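Local coordinates for putative cell adhesion protein (Bacteroides thetaiotaomicron, PDB 4DGU), which probably serves as a fimbrillin-like subunit of adhesive pili on the cell surface, and binds zinc ions, at residues E44-A49 and T56-G61; V148-K153 and L226-S231. One frame throughout, in Å; residues are numbered along the deposited sequence.

Contact 1 (E44-A49 and T56-G61)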
loop_
_atom_site.group_PDB
_atom_site.type_symbol
_atom_site.label_atom_id
_atom_site.label_comp_id
_atom_site.label_asym_id
_atom_site.label_seq_id
_atom_site.Cartn_x
_atom_site.Cartn_y
_atom_site.Cartn_z
ATOM N N GLU A 44 33.259 -15.729 16.465
ATOM C CA GLU A 44 31.971 -15.483 17.101
ATOM C C GLU A 44 31.378 -16.825 17.560
ATOM O O GLU A 44 31.577 -17.854 16.904
ATOM C CB GLU A 44 31.007 -14.715 16.177
ATOM C CG GLU A 44 31.467 -13.300 15.853
ATOM C CD GLU A 44 31.826 -12.443 17.056
ATOM O OE1 GLU A 44 30.907 -12.060 17.815
ATOM O OE2 GLU A 44 33.036 -12.206 17.273
ATOM N N VAL A 45 30.715 -16.809 18.722
ATOM C CA VAL A 45 30.116 -17.991 19.343
ATOM C C VAL A 45 28.582 -17.958 19.125
ATOM O O VAL A 45 27.940 -16.925 19.334
ATOM C CB VAL A 45 30.492 -18.080 20.867
ATOM C CG1 VAL A 45 29.860 -19.292 21.554
ATOM C CG2 VAL A 45 32.003 -18.082 21.071
ATOM N N ILE A 46 28.021 -19.109 18.703
ATOM C CA ILE A 46 26.583 -19.358 18.525
ATOM C C ILE A 46 26.178 -20.528 19.434
ATOM O O ILE A 46 27.016 -21.372 19.764
ATOM C CB ILE A 46 26.174 -19.656 17.044
ATOM C CG1 ILE A 46 26.904 -20.909 16.482
ATOM C CG2 ILE A 46 26.316 -18.431 16.130
ATOM C CD1 ILE A 46 26.166 -21.624 15.463
ATOM N N SER A 47 24.893 -20.569 19.823
ATOM C CA SER A 47 24.297 -21.685 20.548
ATOM C C SER A 47 23.666 -22.557 19.499
ATOM O O SER A 47 22.757 -22.105 18.808
ATOM C CB SER A 47 23.251 -21.212 21.554
ATOM O OG SER A 47 23.853 -20.393 22.531
HETATM N N MSE A 48 24.164 -23.776 19.321
HETATM C CA MSE A 48 23.609 -24.647 18.311
HETATM C C MSE A 48 23.122 -25.973 18.907
HETATM O O MSE A 48 23.699 -26.464 19.865
HETATM C CB MSE A 48 24.651 -24.885 17.232
HETATM C CG MSE A 48 24.096 -25.628 16.062
HETATM SE SE MSE A 48 25.363 -25.847 14.655
HETATM C CE MSE A 48 26.655 -26.963 15.548
ATOM N N ALA A 49 22.014 -26.507 18.380
ATOM C CA ALA A 49 21.416 -27.771 18.793
ATOM C C ALA A 49 20.803 -28.513 17.607
ATOM O O ALA A 49 20.377 -27.901 16.621
ATOM C CB ALA A 49 20.335 -27.529 19.835
ATOM N N THR A 56 24.318 -25.946 22.607
ATOM C CA THR A 56 25.698 -25.967 23.107
ATOM C C THR A 56 26.505 -24.917 22.315
ATOM O O THR A 56 26.171 -24.630 21.155
ATOM C CB THR A 56 26.304 -27.390 23.066
ATOM O OG1 THR A 56 26.107 -27.975 21.775
ATOM C CG2 THR A 56 25.722 -28.314 24.145
ATOM N N PRO A 57 27.524 -24.287 22.929
ATOM C CA PRO A 57 28.288 -23.272 22.189
ATOM C C PRO A 57 29.086 -23.863 21.033
ATOM O O PRO A 57 29.506 -25.022 21.089
ATOM C CB PRO A 57 29.222 -22.662 23.246
ATOM C CG PRO A 57 28.885 -23.313 24.556
ATOM C CD PRO A 57 28.077 -24.525 24.282
ATOM N N PHE A 58 29.270 -23.063 19.970
ATOM C CA PHE A 58 30.056 -23.397 18.774
ATOM C C PHE A 58 30.800 -22.143 18.290
ATOM O O PHE A 58 30.163 -21.112 18.029
ATOM C CB PHE A 58 29.154 -23.963 17.663
ATOM C CG PHE A 58 29.882 -24.461 16.435
ATOM C CD1 PHE A 58 30.336 -23.568 15.463
ATOM C CD2 PHE A 58 30.064 -25.829 16.220
ATOM C CE1 PHE A 58 31.001 -24.027 14.318
ATOM C CE2 PHE A 58 30.702 -26.292 15.065
ATOM C CZ PHE A 58 31.180 -25.389 14.124
ATOM N N ILE A 59 32.148 -22.230 18.184
ATOM C CA ILE A 59 32.992 -21.115 17.716
ATOM C C ILE A 59 33.070 -21.194 16.195
ATOM O O ILE A 59 33.580 -22.164 15.634
ATOM C CB ILE A 59 34.383 -21.087 18.400
ATOM C CG1 ILE A 59 34.205 -20.956 19.937
ATOM C CG2 ILE A 59 35.229 -19.925 17.851
ATOM C CD1 ILE A 59 35.202 -21.657 20.776
ATOM N N VAL A 60 32.502 -20.184 15.536
ATOM C CA VAL A 60 32.406 -20.103 14.082
ATOM C C VAL A 60 33.800 -19.892 13.468
ATOM O O VAL A 60 34.626 -19.150 14.013
ATOM C CB VAL A 60 31.382 -19.015 13.658
ATOM C CG1 VAL A 60 31.324 -18.871 12.131
ATOM C CG2 VAL A 60 29.990 -19.336 14.224
ATOM N N GLY A 61 34.044 -20.614 12.368
ATOM C CA GLY A 61 35.290 -20.607 11.608
ATOM C C GLY A 61 36.455 -21.285 12.305
ATOM O O GLY A 61 37.597 -21.194 11.833
#
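Ile46 and Phe58 face each other as a hydrogen-bonded pair of an antiparallel beta hairpin, and the backbone ladder runs outward from them in both directions. Ile46 N reaches Phe58 O at 3.0 Å, and Phe58 N returns to Ile46 O over a short but bent path, with 138° at the hydrogen. The next hydrogen-bonded pair, Met48 with Thr56, is likewise joined in both directions. There Met48 O also receives a weak bond from Thr56 OG1, which sits between its own backbone N and carbonyl carbon (OG1 to Met48 O 3.4 Å). Beyond the strand pairing, Val60 N continues the ladder to Glu44 O at 2.9 Å and 171°.

Apolar contacts divide between the two faces. On one, the Val45 methyls split their partners: CG1 lies alongside Pro57 CB, and CG2 meets Ile59 CG1, each at 3.8 Å. On the other, Ile46 CG1 touches Phe58 CB at 4.0 Å and Val60 CG2. Selenomethionine Met48 has CG anti to its backbone N, and the chain bends at chi3 (65°), which carries CE to 3.7 Å from Phe58 CD2; its selenium makes an oblique Met-aromatic contact, 5.3 Å from the ring centroid.

Strand 77-83 pairs with the other edge of strand 45-50, while Arg65 binds Met48 O. The face bearing Ile46, Met48 and Phe58 packs against Ile16 of strand 13-20 and Leu123 of strand 120-135, so this face of the hairpin is turned to the core, while the Val45, Pro57 and Ile59 face is more open to solvent.

Contact 2 (V148-K153 and L226-S231); sequences VELSLK and LSVRLS
Val148 and Val228 each set CG1 anti to the backbone N (chi1 -174° and 176°), and these two methyls meet at 3.8 Å as the valine side chains pass one another antiparallel. Leu150 instead holds CG anti to its carbonyl carbon, whereas Leu226 holds CG anti to its backbone N; the leucines meet tip to tip, with Leu150 CD1 4.2 Å from Leu226 CD2. The other methyl of Leu150, CD2, approaches Val228 CG2 at 4.2 Å, and Val148 CG2 lies farther off, 4.5 Å from Leu230 CD1. The strand axes stay 10.1 Å apart at closest approach, with 131° between their directions: this is face-to-face packing of two sheets, as in a beta sandwich, in keeping with the transthyretin-like clan of the fimbrillins. Alternate residues of each strand supply the buried interface. Ile134 and Val132 of strand 120-135, beside strand 225-230 in its sheet, extend the apolar layer, and Ile203 of strand 201-204 touches both Val148 and Leu230. Ile239 of a second subunit packs on Leu150, Leu226 and Val228, where strand 225-230 pairs antiparallel with a strand of that subunit and carries the sheet across the interface.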
loop_
_atom_site.group_PDB
_atom_site.type_symbol
_atom_site.label_atom_id
_atom_site.label_comp_id
_atom_site.label_asym_id
_atom_site.label_seq_id
_atom_site.Cartn_x
_atom_site.Cartn_y
_atom_site.Cartn_z
ATOM N N VAL A 148 19.211 11.314 16.951
ATOM C CA VAL A 148 17.977 10.692 16.477
ATOM C C VAL A 148 17.571 9.648 17.509
ATOM O O VAL A 148 18.355 8.749 17.829
ATOM C CB VAL A 148 18.089 10.069 15.039
ATOM C CG1 VAL A 148 16.728 9.568 14.546
ATOM C CG2 VAL A 148 18.686 11.061 14.036
ATOM N N GLU A 149 16.340 9.773 18.020
ATOM C CA GLU A 149 15.782 8.848 19.005
ATOM C C GLU A 149 14.420 8.325 18.565
ATOM O O GLU A 149 13.680 9.034 17.898
ATOM C CB GLU A 149 15.628 9.546 20.359
ATOM C CG GLU A 149 16.910 10.055 20.993
ATOM C CD GLU A 149 16.652 10.822 22.277
ATOM O OE1 GLU A 149 16.094 11.943 22.196
ATOM O OE2 GLU A 149 16.980 10.292 23.364
ATOM N N LEU A 150 14.073 7.106 18.979
ATOM C CA LEU A 150 12.761 6.503 18.736
ATOM C C LEU A 150 12.109 6.150 20.061
ATOM O O LEU A 150 12.809 5.742 20.989
ATOM C CB LEU A 150 12.858 5.231 17.873
ATOM C CG LEU A 150 13.391 5.357 16.468
ATOM C CD1 LEU A 150 13.508 3.972 15.832
ATOM C CD2 LEU A 150 12.536 6.328 15.604
ATOM N N SER A 151 10.792 6.290 20.159
ATOM C CA SER A 151 10.058 5.930 21.372
ATOM C C SER A 151 9.202 4.716 21.028
ATOM O O SER A 151 8.152 4.838 20.379
ATOM C CB SER A 151 9.233 7.097 21.910
ATOM O OG SER A 151 8.423 6.665 22.989
ATOM N N LEU A 152 9.717 3.530 21.401
ATOM C CA LEU A 152 9.123 2.227 21.109
ATOM C C LEU A 152 9.174 1.304 22.312
ATOM O O LEU A 152 9.886 1.570 23.271
ATOM C CB LEU A 152 9.892 1.570 19.954
ATOM C CG LEU A 152 9.801 2.225 18.584
ATOM C CD1 LEU A 152 10.778 1.590 17.632
ATOM C CD2 LEU A 152 8.365 2.177 18.024
ATOM N N LYS A 153 8.458 0.184 22.236
ATOM C CA LYS A 153 8.463 -0.821 23.284
ATOM C C LYS A 153 9.779 -1.596 23.160
ATOM O O LYS A 153 10.196 -1.984 22.060
ATOM C CB LYS A 153 7.209 -1.690 23.183
ATOM C CG LYS A 153 5.956 -0.893 23.523
ATOM C CD LYS A 153 4.663 -1.559 23.100
ATOM C CE LYS A 153 3.521 -0.563 23.034
ATOM N NZ LYS A 153 3.312 0.172 24.314
ATOM N N LEU A 226 13.763 -0.693 9.281
ATOM C CA LEU A 226 13.157 0.587 9.582
ATOM C C LEU A 226 14.092 1.689 9.141
ATOM O O LEU A 226 15.276 1.650 9.447
ATOM C CB LEU A 226 12.909 0.636 11.101
ATOM C CG LEU A 226 11.762 1.502 11.625
ATOM C CD1 LEU A 226 10.393 1.158 10.927
ATOM C CD2 LEU A 226 11.668 1.350 13.133
ATOM N N SER A 227 13.592 2.636 8.363
ATOM C CA SER A 227 14.418 3.752 7.926
ATOM C C SER A 227 13.898 5.067 8.471
ATOM O O SER A 227 12.690 5.300 8.542
ATOM C CB SER A 227 14.544 3.810 6.411
ATOM O OG SER A 227 13.291 3.994 5.782
ATOM N N VAL A 228 14.828 5.874 8.958
ATOM C CA VAL A 228 14.558 7.213 9.426
ATOM C C VAL A 228 15.146 8.097 8.330
ATOM O O VAL A 228 16.365 8.094 8.135
ATOM C CB VAL A 228 15.098 7.496 10.851
ATOM C CG1 VAL A 228 14.866 8.942 11.260
ATOM C CG2 VAL A 228 14.502 6.538 11.876
ATOM N N ARG A 229 14.262 8.728 7.525
ATOM C CA ARG A 229 14.636 9.601 6.398
ATOM C C ARG A 229 14.410 11.083 6.729
ATOM O O ARG A 229 13.286 11.579 6.714
ATOM C CB ARG A 229 13.889 9.203 5.115
ATOM C CG ARG A 229 14.705 9.480 3.841
ATOM C CD ARG A 229 14.359 8.521 2.710
ATOM N NE ARG A 229 12.910 8.414 2.476
ATOM C CZ ARG A 229 12.190 7.315 2.692
ATOM N NH1 ARG A 229 12.775 6.197 3.113
ATOM N NH2 ARG A 229 10.879 7.320 2.467
ATOM N N LEU A 230 15.509 11.765 7.065
ATOM C CA LEU A 230 15.546 13.167 7.466
ATOM C C LEU A 230 15.480 14.085 6.266
ATOM O O LEU A 230 16.171 13.851 5.280
ATOM C CB LEU A 230 16.829 13.480 8.292
ATOM C CG LEU A 230 17.261 12.467 9.353
ATOM C CD1 LEU A 230 18.637 12.803 9.895
ATOM C CD2 LEU A 230 16.247 12.359 10.443
ATOM N N SER A 231 14.637 15.130 6.354
ATOM C CA SER A 231 14.470 16.166 5.333
ATOM C C SER A 231 13.614 17.301 5.852
ATOM O O SER A 231 13.025 17.202 6.942
ATOM C CB SER A 231 13.849 15.612 4.055
ATOM O OG SER A 231 12.483 15.287 4.236
#

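How the contacts relate
Contact 1 and contact 2 lie on opposite sides of the chain's centre, 33 Å apart between centres and about 22 Å between nearest atoms. Strand 120-135, interrupted by a bulge or short loop, runs through both regions. Contact 1 joins neighbours within one sheet, contact 2 two sheets. Neither includes a zinc ligand, but contact 2 lies nearer to such sites: its Leu230 side chain is about 7 Å from that of Glu137, a zinc ligand in a structure of this protein though without bound metal in this chain, and about 11 Å from a bound zinc ion. In contact 1 the Ser47 side chain is about 13 Å from a bound zinc ion.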